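Surface glycan binding protein B (Bacteroides ovatus, PDB 6E57) binds mixed-linkage beta-glucan as a surface glycan-binding protein of the locus with which this human gut bacterium uses cereal glucans. Local coordinates at residues P36-P41 with T119-L124; I57-N62 with A131-S136; I65-T70 with V77-D82; Q84-G89 with I96-K101; G103-K108 with D197-L202. One frame throughout, in Å; residues are numbered along the deposited sequence.

In the fold
Contacts 1, 3 and 4 all lie in the N-terminal beta sandwich, where a three-stranded sheet packs on a five-stranded one. Contacts 1 and 3 are close neighbours, with centres about 7 Å apart, and Leu-39 and Ala-40 bond to Thr-68 between them; contact 4, its centre about 10 Å from that of contact 3, lies at the sandwich surface. Contacts 2 and 5, their centres about 14 Å apart, instead hold this sandwich to the chain and sheet that follow. Asp-82 of contact 3 forms a salt bridge with Arg-199 of contact 5. The side chain of Asp-133 in contact 2 is about 13 Å from a bound sodium ion. The glycan pocket, with Trp-322 and Trp-372, lies outside all five.

Contact 1 of 5, residues P36-P41 with T119-L124; sequences PHILAP and TSREGL. With EDO (1,2-ethanediol), chain H.
Ile-38 and Arg-121 meet head-on, and the isoleucine ends on the flat of the arginine. Its CD1 lies over one face of the guanidinium, nearer the rim than the centre, 3.8 Å from NH1 of Arg-121. The arginine chain bends at its second torsion (chi2 -67°), which folds the guanidinium back along its own strand. There NH1 of Arg-121 bonds to Ser-120 O at 3.2 Å, a fairly straight bond (162°) whose donor stands above the carbonyl plane. That bond probably limits the rotation of the flat group, whose face meets Ile-38. At the guanidinium edge, in its plane, lies Thr-119 OG1. The methyl of Thr-119 turns the other way, with CG2 3.5 Å from Pro-36 O, as the threonine side chain passes alongside that of the proline. A 1,2-ethanediol molecule, probably from the crystallisation liquor, sits beside this group: NH2 of Arg-121 gives its O2 a weak bond of 3.3 Å, and ND1 of His-37 comes within 3.2 Å of its O1. Strand 37-40 pairs with strand 63-70, where Leu-39 and Ala-40 form a classic beta bulge opposite Thr-68, while strand 118-128 pairs with 103-113. Ile-38 and Thr-119 both rest on Val-111 of that last strand, so the contact joins strand 37-40 of one sheet to strand 118-128 of the other.

Contact 2 of 5, residues I57-N62 with A131-S136; sequences ISRDAN and ADDPQS
Arg-59 swings its chain out with chi1 at 142° and bends it at chi2 (-95°), and from there the chain runs on to bring its guanidinium to the carboxylate of Asp-133. NH1 of Arg-59 pairs with OD1 of Asp-133 at 2.7 Å in a salt bridge. The two flat groups are 54° apart, so this is no coplanar two-pronged pairing: OD2 of Asp-133 also lies 3.1 Å from that same NH1 of Arg-59, and comes close to CD of the arginine too. Leu-130 N gives OD2 a weak hydrogen bond. The backbone of Asp-133 is tied down as well, its O taking a bond of 2.9 Å from NE2 of Gln-135, which also reaches Leu-130 O. Replacing Arg-59 by an alanine is likely to leave the carboxylate of buried Asp-133 without its charged mate. The contact spans the end of edge strand 53-58 and the chain leading into strand 135-137, with Asp-133 and Pro-134 backed by Tyr-210 of strand 209-217.

Contact 3 of 5, residues I65-T70 with V77-D82; sequences IALTVT and VTWFID
The indole of Trp-79 is the flat group that makes this contact, and Leu-67 and Ile-65 meet the outer end of its six-membered ring at a slant. Leu-67 faces the indole: CD1 of Leu-67 is 3.6 Å from CZ2 of Trp-79, and CG of Leu-67 is 3.8 Å from CH2 of Trp-79. Two residues earlier, Ile-65 adds a looser touch, its CG2 lying 4.4 Å from CH2 of Trp-79, and its carbonyl oxygen also approaches that carbon. The same CD1 of Leu-67 rests against CG2 of Val-77 at 4.1 Å, so this methyl settles between the valine and the indole. Trp-79 holds CG beside its backbone N (chi1 -51°), and the ring thereby stands up from its strand toward the opposing sheet. Across the contact the nearest CA atoms, those of Ile-65 and Trp-79, are 10.8 Å apart, a spacing bridged mainly by side chains. Round the tryptophan the packing goes on with Ile-109 and Val-86, and beside Ile-65 with Leu-107. Strands 63-70 and 75-81 belong to different sheets, so this is core packing between the layers of a beta sandwich. No hydrogen bond crosses. The chemistry is thus nonpolar burial, with the one polar ring atom, NE1, satisfied by Asp-93 O, just ahead of strand 95-98.

Contact 4 of 5, residues Q84-G89 with I96-K101; sequences QEVESG and INRSLK
Asn-97 O is approached by two atoms of Gly-89. The backbone N gives it a weak hydrogen bond of 3.5 Å, bent to 122°, and CA of Gly-89 adds a C-H...O contact with Asn-97 O at 3.4 Å. These are at most a light tie between glycine and strand. Next to it the packing is carbon on carbon: CB of Ser-88 lies 4.2 Å from CA of Ile-96, while the serine hydroxyl is engaged with Ser-92 O. Deeper in, CG1 of Val-86 meets CD1 of Ile-96 at 4.3 Å. Arg-98 sets CG opposite its backbone N (chi1 -175°) and runs out extended, which carries its guanidinium toward Val-86; how the two pack is doubtful, as the modelled spacing is too short. Glu-87 has OE1 5.4 Å from NH1 of Arg-98, where the opposite charges may attract weakly without pairing. On the strand, Asn-97 uses its OD1 for Asn-62 ND2. Strand 84-86 borders the five-stranded sheet and strand 95-98 the three-stranded one, so the two segments meet where sheet edges come together, consistent with the flank of an immunoglobulin-like beta sandwich.

Contact 5 of 5, residues G103-K108 with D197-L202; sequences GTYNLK and DYRIVL
A stacked arginine-tyrosine pair at the joint between the N-terminal sandwich and the domain that follows carries this contact: Arg-199 of strand 196-203 lies flat on Tyr-105 of strand 103-113. The planes are 24° apart and the group centres 4.0 Å, an off-centre cation-pi arrangement in which CE2 of Tyr-105 sits over the middle of the guanidinium, 3.5 Å from CZ of Arg-199. The arginine runs out straight and then bends at chi3 (-70°), laying its head over the ring. At the guanidinium edge NH2 of Arg-199 bonds to Thr-104 O at 2.7 Å, and the same nitrogen forms a salt bridge with Asp-82 OD2. The tyrosine is itself held by its hydroxyl, which is bonded to Lys-101 O. NH1 of Arg-199 comes 4.2 Å from CA of Gly-103, where the lack of a side chain admits it. Exchanging Arg-199 for a leucine is likely to leave Asp-82 without this charged partner and the Thr-104 carbonyl without this donor, loosening the tie between the two domains. Asp-213 accepts a bond from Thr-104 N, a second tie. The geometry is that of a domain-domain interface, consistent with tandem immunoglobulin-like domains ahead of the glycan-binding part.

Contact 1 of 5, residues P36-P41 with T119-L124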
# COMPACT_ATOMS: atom_id res chain seq x y z
N PRO A 36 -18.44 -7.00 35.41
CA PRO A 36 -17.21 -7.74 35.12
C PRO A 36 -16.04 -6.79 34.83
O PRO A 36 -16.18 -5.85 34.05
CB PRO A 36 -17.60 -8.55 33.88
CG PRO A 36 -18.59 -7.66 33.16
CD PRO A 36 -19.36 -6.95 34.26
N HIS A 37 -14.90 -7.05 35.48
CA HIS A 37 -13.66 -6.28 35.31
C HIS A 37 -12.51 -7.25 35.01
O HIS A 37 -12.36 -8.27 35.68
CB HIS A 37 -13.37 -5.44 36.56
CG HIS A 37 -14.31 -4.30 36.77
ND1 HIS A 37 -14.20 -3.11 36.07
CD2 HIS A 37 -15.37 -4.15 37.60
CE1 HIS A 37 -15.15 -2.28 36.46
NE2 HIS A 37 -15.88 -2.90 37.40
N ILE A 38 -11.71 -6.91 33.99
CA ILE A 38 -10.46 -7.61 33.71
C ILE A 38 -9.33 -6.82 34.39
O ILE A 38 -8.95 -5.76 33.92
CB ILE A 38 -10.22 -7.76 32.19
CG1 ILE A 38 -11.35 -8.55 31.52
CG2 ILE A 38 -8.85 -8.38 31.92
CD1 ILE A 38 -11.37 -8.44 30.02
N LEU A 39 -8.82 -7.37 35.50
CA LEU A 39 -7.83 -6.69 36.34
C LEU A 39 -6.46 -6.77 35.67
O LEU A 39 -5.79 -5.75 35.50
CB LEU A 39 -7.81 -7.34 37.73
CG LEU A 39 -9.11 -7.20 38.53
CD1 LEU A 39 -8.97 -7.86 39.90
CD2 LEU A 39 -9.51 -5.74 38.68
N ALA A 40 -6.04 -7.99 35.30
CA ALA A 40 -4.75 -8.24 34.66
C ALA A 40 -4.90 -9.28 33.56
O ALA A 40 -5.74 -10.18 33.66
CB ALA A 40 -3.73 -8.67 35.69
N PRO A 41 -4.11 -9.16 32.49
CA PRO A 41 -3.21 -8.03 32.27
C PRO A 41 -3.97 -6.80 31.74
O PRO A 41 -5.09 -6.93 31.26
CB PRO A 41 -2.21 -8.56 31.24
CG PRO A 41 -3.06 -9.46 30.36
CD PRO A 41 -4.14 -9.99 31.28
N THR A 119 -17.89 -7.42 29.55
CA THR A 119 -16.83 -6.49 29.14
C THR A 119 -16.00 -7.18 28.05
O THR A 119 -16.05 -8.40 27.89
CB THR A 119 -16.01 -6.03 30.36
OG1 THR A 119 -15.23 -4.89 29.98
CG2 THR A 119 -15.11 -7.10 30.93
N SER A 120 -15.23 -6.39 27.29
CA SER A 120 -14.66 -6.82 26.02
C SER A 120 -13.29 -6.18 25.77
O SER A 120 -13.05 -5.04 26.15
CB SER A 120 -15.62 -6.50 24.90
OG SER A 120 -15.60 -7.52 23.91
N ARG A 121 -12.39 -6.95 25.14
CA ARG A 121 -11.11 -6.46 24.62
C ARG A 121 -10.92 -7.00 23.20
O ARG A 121 -11.23 -8.16 22.94
CB ARG A 121 -9.94 -6.89 25.51
CG ARG A 121 -9.99 -6.38 26.94
CD ARG A 121 -9.81 -4.88 27.08
NE ARG A 121 -9.63 -4.47 28.47
CZ ARG A 121 -10.58 -4.47 29.40
NH1 ARG A 121 -11.83 -4.77 29.07
NH2 ARG A 121 -10.29 -4.17 30.65
N GLU A 122 -10.42 -6.16 22.29
CA GLU A 122 -10.13 -6.55 20.91
C GLU A 122 -8.75 -6.01 20.52
O GLU A 122 -8.47 -4.83 20.68
CB GLU A 122 -11.21 -6.02 19.96
CG GLU A 122 -11.13 -6.61 18.56
CD GLU A 122 -12.00 -5.94 17.51
OE1 GLU A 122 -11.76 -6.18 16.31
OE2 GLU A 122 -12.93 -5.19 17.89
N GLY A 123 -7.89 -6.90 20.01
CA GLY A 123 -6.53 -6.55 19.60
C GLY A 123 -6.00 -7.46 18.51
O GLY A 123 -6.70 -8.36 18.05
N LEU A 124 -4.76 -7.20 18.09
CA LEU A 124 -4.08 -7.98 17.07
C LEU A 124 -3.10 -8.94 17.75
O LEU A 124 -2.52 -8.62 18.79
CB LEU A 124 -3.35 -7.04 16.11
CG LEU A 124 -4.23 -6.09 15.30
CD1 LEU A 124 -3.38 -5.15 14.46
CD2 LEU A 124 -5.21 -6.85 14.42
C1 EDO H . -14.23 -2.18 32.01
O1 EDO H . -14.78 -1.77 33.27
C2 EDO H . -13.34 -3.41 32.23
O2 EDO H . -12.27 -3.09 33.12

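Contact 2 of 5, residues I57-N62 with A131-S136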
# COMPACT_ATOMS: atom_id res chain seq x y z
N ILE A 57 4.66 -12.91 18.85
CA ILE A 57 5.36 -14.16 19.18
C ILE A 57 5.78 -14.87 17.89
O ILE A 57 5.39 -14.45 16.80
CB ILE A 57 4.49 -15.05 20.10
CG1 ILE A 57 3.09 -15.32 19.54
CG2 ILE A 57 4.42 -14.45 21.50
CD1 ILE A 57 2.97 -16.60 18.76
N SER A 58 6.59 -15.92 18.04
CA SER A 58 7.09 -16.72 16.92
C SER A 58 6.14 -17.89 16.64
O SER A 58 5.42 -18.35 17.52
CB SER A 58 8.49 -17.20 17.20
OG SER A 58 9.40 -16.11 17.22
N ARG A 59 6.21 -18.39 15.41
CA ARG A 59 5.31 -19.42 14.88
C ARG A 59 5.46 -20.73 15.69
O ARG A 59 4.50 -21.50 15.78
CB ARG A 59 5.58 -19.57 13.37
CG ARG A 59 5.52 -20.98 12.80
CD ARG A 59 6.89 -21.64 12.74
NE ARG A 59 6.78 -23.06 12.46
CZ ARG A 59 7.75 -23.83 11.98
NH1 ARG A 59 8.89 -23.29 11.59
NH2 ARG A 59 7.58 -25.13 11.89
N ASP A 60 6.64 -20.96 16.27
CA ASP A 60 6.93 -22.16 17.07
C ASP A 60 6.41 -21.99 18.51
O ASP A 60 6.09 -22.97 19.17
CB ASP A 60 8.42 -22.52 17.05
CG ASP A 60 9.37 -21.42 17.49
OD1 ASP A 60 8.91 -20.28 17.71
OD2 ASP A 60 10.58 -21.71 17.59
N ALA A 61 6.36 -20.74 18.99
CA ALA A 61 5.79 -20.41 20.31
C ALA A 61 4.26 -20.41 20.23
O ALA A 61 3.68 -20.39 19.15
CB ALA A 61 6.32 -19.08 20.78
N ASN A 62 3.62 -20.42 21.41
CA ASN A 62 2.17 -20.46 21.53
C ASN A 62 1.66 -19.14 22.12
O ASN A 62 2.34 -18.52 22.94
CB ASN A 62 1.71 -21.66 22.37
CG ASN A 62 1.65 -22.95 21.58
OD1 ASN A 62 2.23 -23.07 20.51
ND2 ASN A 62 0.93 -23.93 22.10
N ALA A 131 13.16 -18.01 10.10
CA ALA A 131 14.00 -17.55 9.00
C ALA A 131 13.86 -18.47 7.79
O ALA A 131 13.75 -18.00 6.65
CB ALA A 131 15.43 -17.45 9.46
N ASP A 132 13.84 -19.79 8.04
CA ASP A 132 13.90 -20.82 7.01
C ASP A 132 12.49 -21.18 6.49
O ASP A 132 12.37 -21.90 5.51
CB ASP A 132 14.62 -22.07 7.52
CG ASP A 132 16.14 -21.96 7.57
OD1 ASP A 132 16.68 -20.96 7.06
OD2 ASP A 132 16.77 -22.89 8.12
N ASP A 133 11.44 -20.69 7.16
CA ASP A 133 10.05 -20.98 6.77
C ASP A 133 9.74 -20.35 5.41
O ASP A 133 10.18 -19.24 5.13
CB ASP A 133 9.03 -20.42 7.77
CG ASP A 133 8.89 -21.21 9.06
OD1 ASP A 133 9.63 -22.20 9.23
OD2 ASP A 133 8.03 -20.82 9.88
N PRO A 134 8.96 -21.03 4.54
CA PRO A 134 8.26 -20.36 3.45
C PRO A 134 7.30 -19.33 4.05
O PRO A 134 6.50 -19.67 4.92
CB PRO A 134 7.51 -21.48 2.71
CG PRO A 134 8.22 -22.75 3.13
CD PRO A 134 8.74 -22.48 4.53
N GLN A 135 7.40 -18.08 3.58
CA GLN A 135 6.66 -16.97 4.16
C GLN A 135 6.36 -15.94 3.07
O GLN A 135 7.05 -15.87 2.06
CB GLN A 135 7.46 -16.35 5.31
CG GLN A 135 8.81 -15.79 4.90
CD GLN A 135 9.73 -15.65 6.09
OE1 GLN A 135 9.98 -14.55 6.58
NE2 GLN A 135 10.23 -16.77 6.58
N SER A 136 5.30 -15.15 3.31
CA SER A 136 4.85 -14.15 2.37
C SER A 136 4.03 -13.08 3.10
O SER A 136 3.12 -13.41 3.85
CB SER A 136 4.06 -14.78 1.25
OG SER A 136 3.71 -13.82 0.26

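Contact 3 of 5, residues I65-T70 with V77-D82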
# COMPACT_ATOMS: atom_id res chain seq x y z
N ILE A 65 -1.92 -16.01 27.10
CA ILE A 65 -2.49 -14.90 27.85
C ILE A 65 -3.28 -15.48 29.03
O ILE A 65 -4.10 -16.37 28.84
CB ILE A 65 -3.38 -14.01 26.96
CG1 ILE A 65 -2.67 -13.59 25.67
CG2 ILE A 65 -3.90 -12.81 27.73
CD1 ILE A 65 -3.52 -12.77 24.73
N ALA A 66 -3.01 -14.95 30.24
CA ALA A 66 -3.65 -15.39 31.49
C ALA A 66 -4.39 -14.21 32.14
O ALA A 66 -3.76 -13.23 32.54
CB ALA A 66 -2.61 -15.95 32.42
N LEU A 67 -5.72 -14.33 32.24
CA LEU A 67 -6.58 -13.27 32.80
C LEU A 67 -6.75 -13.48 34.31
O LEU A 67 -6.74 -14.61 34.78
CB LEU A 67 -7.95 -13.32 32.10
CG LEU A 67 -7.93 -13.31 30.58
CD1 LEU A 67 -9.34 -13.47 30.03
CD2 LEU A 67 -7.30 -12.04 30.03
N THR A 68 -6.89 -12.36 35.04
CA THR A 68 -7.52 -12.33 36.37
C THR A 68 -8.78 -11.46 36.26
O THR A 68 -8.73 -10.34 35.75
CB THR A 68 -6.56 -11.82 37.45
OG1 THR A 68 -5.89 -10.66 36.96
CG2 THR A 68 -5.55 -12.85 37.88
N VAL A 69 -9.92 -12.01 36.72
CA VAL A 69 -11.24 -11.45 36.44
C VAL A 69 -12.07 -11.39 37.73
O VAL A 69 -11.94 -12.24 38.61
CB VAL A 69 -11.95 -12.29 35.35
CG1 VAL A 69 -13.27 -11.65 34.93
CG2 VAL A 69 -11.06 -12.52 34.14
N THR A 70 -12.91 -10.35 37.81
CA THR A 70 -13.94 -10.19 38.85
C THR A 70 -15.31 -10.26 38.17
O THR A 70 -15.46 -9.71 37.08
CB THR A 70 -13.74 -8.87 39.61
OG1 THR A 70 -12.39 -8.83 40.07
CG2 THR A 70 -14.68 -8.70 40.79
N VAL A 77 -15.39 -16.68 30.13
CA VAL A 77 -14.71 -15.90 29.09
C VAL A 77 -14.60 -16.76 27.83
O VAL A 77 -14.25 -17.95 27.89
CB VAL A 77 -13.34 -15.38 29.57
CG1 VAL A 77 -13.36 -14.99 31.04
CG2 VAL A 77 -12.21 -16.36 29.31
N THR A 78 -14.92 -16.15 26.68
CA THR A 78 -14.85 -16.79 25.37
C THR A 78 -13.78 -16.07 24.53
O THR A 78 -13.64 -14.84 24.59
CB THR A 78 -16.21 -16.78 24.68
OG1 THR A 78 -17.18 -17.28 25.60
CG2 THR A 78 -16.24 -17.62 23.42
N TRP A 79 -13.03 -16.85 23.74
CA TRP A 79 -11.98 -16.33 22.89
C TRP A 79 -12.39 -16.48 21.42
O TRP A 79 -12.98 -17.49 21.04
CB TRP A 79 -10.65 -17.04 23.19
CG TRP A 79 -10.28 -17.06 24.65
CD1 TRP A 79 -10.79 -17.89 25.61
CD2 TRP A 79 -9.31 -16.23 25.31
NE1 TRP A 79 -10.20 -17.63 26.82
CE2 TRP A 79 -9.29 -16.62 26.67
CE3 TRP A 79 -8.45 -15.21 24.89
CZ2 TRP A 79 -8.46 -16.01 27.60
CZ3 TRP A 79 -7.63 -14.61 25.82
CH2 TRP A 79 -7.63 -15.01 27.16
N PHE A 80 -12.06 -15.47 20.61
CA PHE A 80 -12.35 -15.45 19.19
C PHE A 80 -11.09 -15.06 18.40
O PHE A 80 -10.52 -14.00 18.63
CB PHE A 80 -13.49 -14.47 18.88
CG PHE A 80 -14.82 -14.81 19.51
CD1 PHE A 80 -15.07 -14.51 20.84
CD2 PHE A 80 -15.83 -15.41 18.77
CE1 PHE A 80 -16.30 -14.81 21.42
CE2 PHE A 80 -17.05 -15.71 19.35
CZ PHE A 80 -17.28 -15.41 20.67
N ILE A 81 -10.69 -15.94 17.47
CA ILE A 81 -9.62 -15.66 16.50
C ILE A 81 -10.28 -15.39 15.14
O ILE A 81 -10.94 -16.27 14.58
CB ILE A 81 -8.60 -16.82 16.43
CG1 ILE A 81 -7.96 -17.12 17.80
CG2 ILE A 81 -7.55 -16.56 15.37
CD1 ILE A 81 -7.00 -16.06 18.28
N ASP A 82 -10.08 -14.17 14.62
CA ASP A 82 -10.68 -13.69 13.36
C ASP A 82 -12.20 -13.95 13.38
O ASP A 82 -12.76 -14.43 12.40
CB ASP A 82 -10.03 -14.34 12.14
CG ASP A 82 -8.60 -13.89 11.87
OD1 ASP A 82 -8.19 -12.85 12.43
OD2 ASP A 82 -7.91 -14.58 11.11

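Contact 4 of 5, residues Q84-G89 with I96-K101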
# COMPACT_ATOMS: atom_id res chain seq x y z
N GLN A 84 -14.00 -16.14 14.78
CA GLN A 84 -14.39 -17.54 15.01
C GLN A 84 -14.08 -17.92 16.46
O GLN A 84 -12.96 -17.72 16.93
CB GLN A 84 -13.66 -18.46 14.03
CG GLN A 84 -13.84 -19.95 14.30
CD GLN A 84 -15.27 -20.41 14.17
OE1 GLN A 84 -16.06 -19.85 13.40
NE2 GLN A 84 -15.62 -21.45 14.91
N GLU A 85 -15.08 -18.48 17.16
CA GLU A 85 -14.92 -18.92 18.55
C GLU A 85 -13.93 -20.08 18.59
O GLU A 85 -13.90 -20.92 17.70
CB GLU A 85 -16.27 -19.32 19.15
CG GLU A 85 -16.18 -19.79 20.59
CD GLU A 85 -17.51 -19.96 21.31
OE1 GLU A 85 -18.56 -19.67 20.70
OE2 GLU A 85 -17.49 -20.38 22.49
N VAL A 86 -13.13 -20.12 19.66
CA VAL A 86 -12.00 -21.02 19.77
C VAL A 86 -11.90 -21.51 21.22
O VAL A 86 -12.19 -20.76 22.15
CB VAL A 86 -10.71 -20.31 19.30
CG1 VAL A 86 -10.04 -19.51 20.41
CG2 VAL A 86 -9.72 -21.28 18.69
N GLU A 87 -11.51 -22.78 21.39
CA GLU A 87 -11.33 -23.36 22.72
C GLU A 87 -10.03 -22.79 23.31
O GLU A 87 -9.06 -22.58 22.59
CB GLU A 87 -11.33 -24.89 22.68
CG GLU A 87 -10.04 -25.50 22.13
CD GLU A 87 -9.99 -27.02 22.10
OE1 GLU A 87 -9.02 -27.57 21.53
OE2 GLU A 87 -10.91 -27.67 22.64
N SER A 88 -10.05 -22.53 24.62
CA SER A 88 -8.85 -22.20 25.38
C SER A 88 -8.10 -23.50 25.71
O SER A 88 -8.63 -24.35 26.43
CB SER A 88 -9.21 -21.44 26.64
OG SER A 88 -9.70 -22.32 27.65
N GLY A 89 -6.87 -23.64 25.19
CA GLY A 89 -6.10 -24.88 25.31
C GLY A 89 -5.55 -25.12 26.71
O GLY A 89 -4.40 -25.56 26.86
N ILE A 96 -5.70 -18.76 27.75
CA ILE A 96 -5.62 -19.31 26.40
C ILE A 96 -4.21 -19.85 26.17
O ILE A 96 -3.22 -19.27 26.62
CB ILE A 96 -6.02 -18.28 25.33
CG1 ILE A 96 -6.29 -18.96 23.98
CG2 ILE A 96 -4.99 -17.17 25.20
CD1 ILE A 96 -6.85 -18.05 22.92
N ASN A 97 -4.16 -21.00 25.49
CA ASN A 97 -2.94 -21.60 24.97
C ASN A 97 -3.22 -22.10 23.56
O ASN A 97 -3.96 -23.08 23.38
CB ASN A 97 -2.43 -22.73 25.87
CG ASN A 97 -1.27 -23.49 25.27
OD1 ASN A 97 -0.34 -22.88 24.72
ND2 ASN A 97 -1.31 -24.81 25.34
N ARG A 98 -2.66 -21.42 22.55
CA ARG A 98 -2.96 -21.71 21.16
C ARG A 98 -1.70 -21.59 20.29
O ARG A 98 -1.01 -20.58 20.32
CB ARG A 98 -4.06 -20.77 20.65
CG ARG A 98 -4.53 -21.10 19.24
CD ARG A 98 -5.91 -20.57 18.92
NE ARG A 98 -6.52 -21.33 17.84
CZ ARG A 98 -7.08 -22.52 17.98
NH1 ARG A 98 -7.11 -23.11 19.17
NH2 ARG A 98 -7.64 -23.11 16.94
N SER A 99 -1.43 -22.66 19.53
CA SER A 99 -0.44 -22.67 18.46
C SER A 99 -1.08 -22.13 17.18
O SER A 99 -2.09 -22.67 16.72
CB SER A 99 0.11 -24.06 18.27
OG SER A 99 1.31 -24.03 17.52
N LEU A 100 -0.50 -21.06 16.62
CA LEU A 100 -1.00 -20.41 15.41
C LEU A 100 0.08 -20.46 14.32
O LEU A 100 1.28 -20.41 14.62
CB LEU A 100 -1.35 -18.95 15.73
CG LEU A 100 -2.48 -18.73 16.73
CD1 LEU A 100 -2.50 -17.29 17.22
CD2 LEU A 100 -3.83 -19.10 16.13
N LYS A 101 -0.36 -20.55 13.06
CA LYS A 101 0.53 -20.41 11.91
C LYS A 101 0.94 -18.94 11.80
O LYS A 101 0.29 -18.07 12.38
CB LYS A 101 -0.16 -20.91 10.64
CG LYS A 101 -0.78 -22.30 10.74
CD LYS A 101 -1.06 -22.94 9.39
CE LYS A 101 -2.40 -23.65 9.33
NZ LYS A 101 -2.52 -24.70 10.36

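Contact 5 of 5, residues G103-K108 with D197-L202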
# COMPACT_ATOMS: atom_id res chain seq x y z
N GLY A 103 1.26 -15.17 10.76
CA GLY A 103 0.28 -14.20 10.28
C GLY A 103 -0.11 -13.18 11.34
O GLY A 103 0.45 -13.16 12.44
N THR A 104 -1.07 -12.33 10.98
CA THR A 104 -1.67 -11.34 11.87
C THR A 104 -3.14 -11.70 12.05
O THR A 104 -3.85 -11.94 11.08
CB THR A 104 -1.46 -9.92 11.32
OG1 THR A 104 -0.06 -9.65 11.39
CG2 THR A 104 -2.22 -8.86 12.08
N TYR A 105 -3.58 -11.75 13.31
CA TYR A 105 -4.89 -12.28 13.68
C TYR A 105 -5.65 -11.25 14.53
O TYR A 105 -5.05 -10.56 15.35
CB TYR A 105 -4.74 -13.57 14.49
CG TYR A 105 -4.08 -14.70 13.76
CD1 TYR A 105 -2.70 -14.81 13.72
CD2 TYR A 105 -4.83 -15.65 13.09
CE1 TYR A 105 -2.08 -15.85 13.04
CE2 TYR A 105 -4.23 -16.70 12.41
CZ TYR A 105 -2.85 -16.80 12.38
OH TYR A 105 -2.26 -17.83 11.71
N ASN A 106 -6.97 -11.20 14.34
CA ASN A 106 -7.86 -10.47 15.23
C ASN A 106 -8.21 -11.37 16.42
O ASN A 106 -8.67 -12.50 16.23
CB ASN A 106 -9.11 -9.98 14.50
CG ASN A 106 -10.06 -9.24 15.42
OD1 ASN A 106 -10.76 -9.85 16.24
ND2 ASN A 106 -10.10 -7.93 15.30
N LEU A 107 -7.97 -10.87 17.64
CA LEU A 107 -8.31 -11.57 18.89
C LEU A 107 -9.37 -10.76 19.64
O LEU A 107 -9.15 -9.58 19.92
CB LEU A 107 -7.05 -11.73 19.74
CG LEU A 107 -7.27 -12.33 21.13
CD1 LEU A 107 -7.87 -13.73 21.04
CD2 LEU A 107 -5.97 -12.36 21.92
N LYS A 108 -10.50 -11.40 19.95
CA LYS A 108 -11.53 -10.84 20.84
C LYS A 108 -11.57 -11.66 22.13
O LYS A 108 -11.57 -12.89 22.07
CB LYS A 108 -12.90 -10.82 20.17
CG LYS A 108 -13.11 -9.73 19.13
CD LYS A 108 -14.46 -9.81 18.42
CE LYS A 108 -14.53 -8.94 17.18
NZ LYS A 108 -13.73 -9.50 16.06
N ASP A 197 -12.57 -12.59 1.73
CA ASP A 197 -11.19 -12.60 2.24
C ASP A 197 -10.87 -14.00 2.78
O ASP A 197 -11.63 -14.55 3.57
CB ASP A 197 -11.01 -11.52 3.32
CG ASP A 197 -11.06 -10.10 2.78
OD1 ASP A 197 -12.01 -9.78 2.03
OD2 ASP A 197 -10.14 -9.32 3.12
N TYR A 198 -9.74 -14.57 2.34
CA TYR A 198 -9.31 -15.91 2.74
C TYR A 198 -7.90 -15.86 3.34
O TYR A 198 -7.06 -15.12 2.85
CB TYR A 198 -9.34 -16.86 1.54
CG TYR A 198 -10.68 -16.97 0.84
CD1 TYR A 198 -11.03 -16.09 -0.17
CD2 TYR A 198 -11.59 -17.96 1.19
CE1 TYR A 198 -12.25 -16.18 -0.82
CE2 TYR A 198 -12.82 -18.06 0.55
CZ TYR A 198 -13.15 -17.17 -0.45
OH TYR A 198 -14.36 -17.27 -1.09
N ARG A 199 -7.67 -16.64 4.40
CA ARG A 199 -6.34 -16.84 4.98
C ARG A 199 -5.68 -18.03 4.28
O ARG A 199 -6.17 -19.15 4.36
CB ARG A 199 -6.43 -17.06 6.49
CG ARG A 199 -5.08 -17.12 7.19
CD ARG A 199 -5.18 -17.20 8.70
NE ARG A 199 -5.66 -15.96 9.30
CZ ARG A 199 -4.93 -14.86 9.46
NH1 ARG A 199 -3.69 -14.81 9.02
NH2 ARG A 199 -5.46 -13.81 10.08
N ILE A 200 -4.57 -17.77 3.57
CA ILE A 200 -3.91 -18.78 2.74
C ILE A 200 -2.81 -19.47 3.56
O ILE A 200 -2.30 -18.93 4.54
CB ILE A 200 -3.34 -18.18 1.44
CG1 ILE A 200 -2.37 -17.03 1.69
CG2 ILE A 200 -4.47 -17.77 0.50
CD1 ILE A 200 -1.37 -16.82 0.58
N VAL A 201 -2.47 -20.69 3.12
CA VAL A 201 -1.48 -21.54 3.77
C VAL A 201 -0.58 -22.13 2.67
O VAL A 201 -1.07 -22.59 1.64
CB VAL A 201 -2.17 -22.64 4.60
CG1 VAL A 201 -1.20 -23.70 5.08
CG2 VAL A 201 -2.94 -22.05 5.77
N LEU A 202 0.74 -22.10 2.91
CA LEU A 202 1.74 -22.66 2.01
C LEU A 202 2.09 -24.07 2.48
O LEU A 202 2.35 -24.27 3.66
CB LEU A 202 2.99 -21.77 2.03
CG LEU A 202 2.75 -20.27 1.84
CD1 LEU A 202 4.06 -19.51 1.93
CD2 LEU A 202 2.06 -20.00 0.51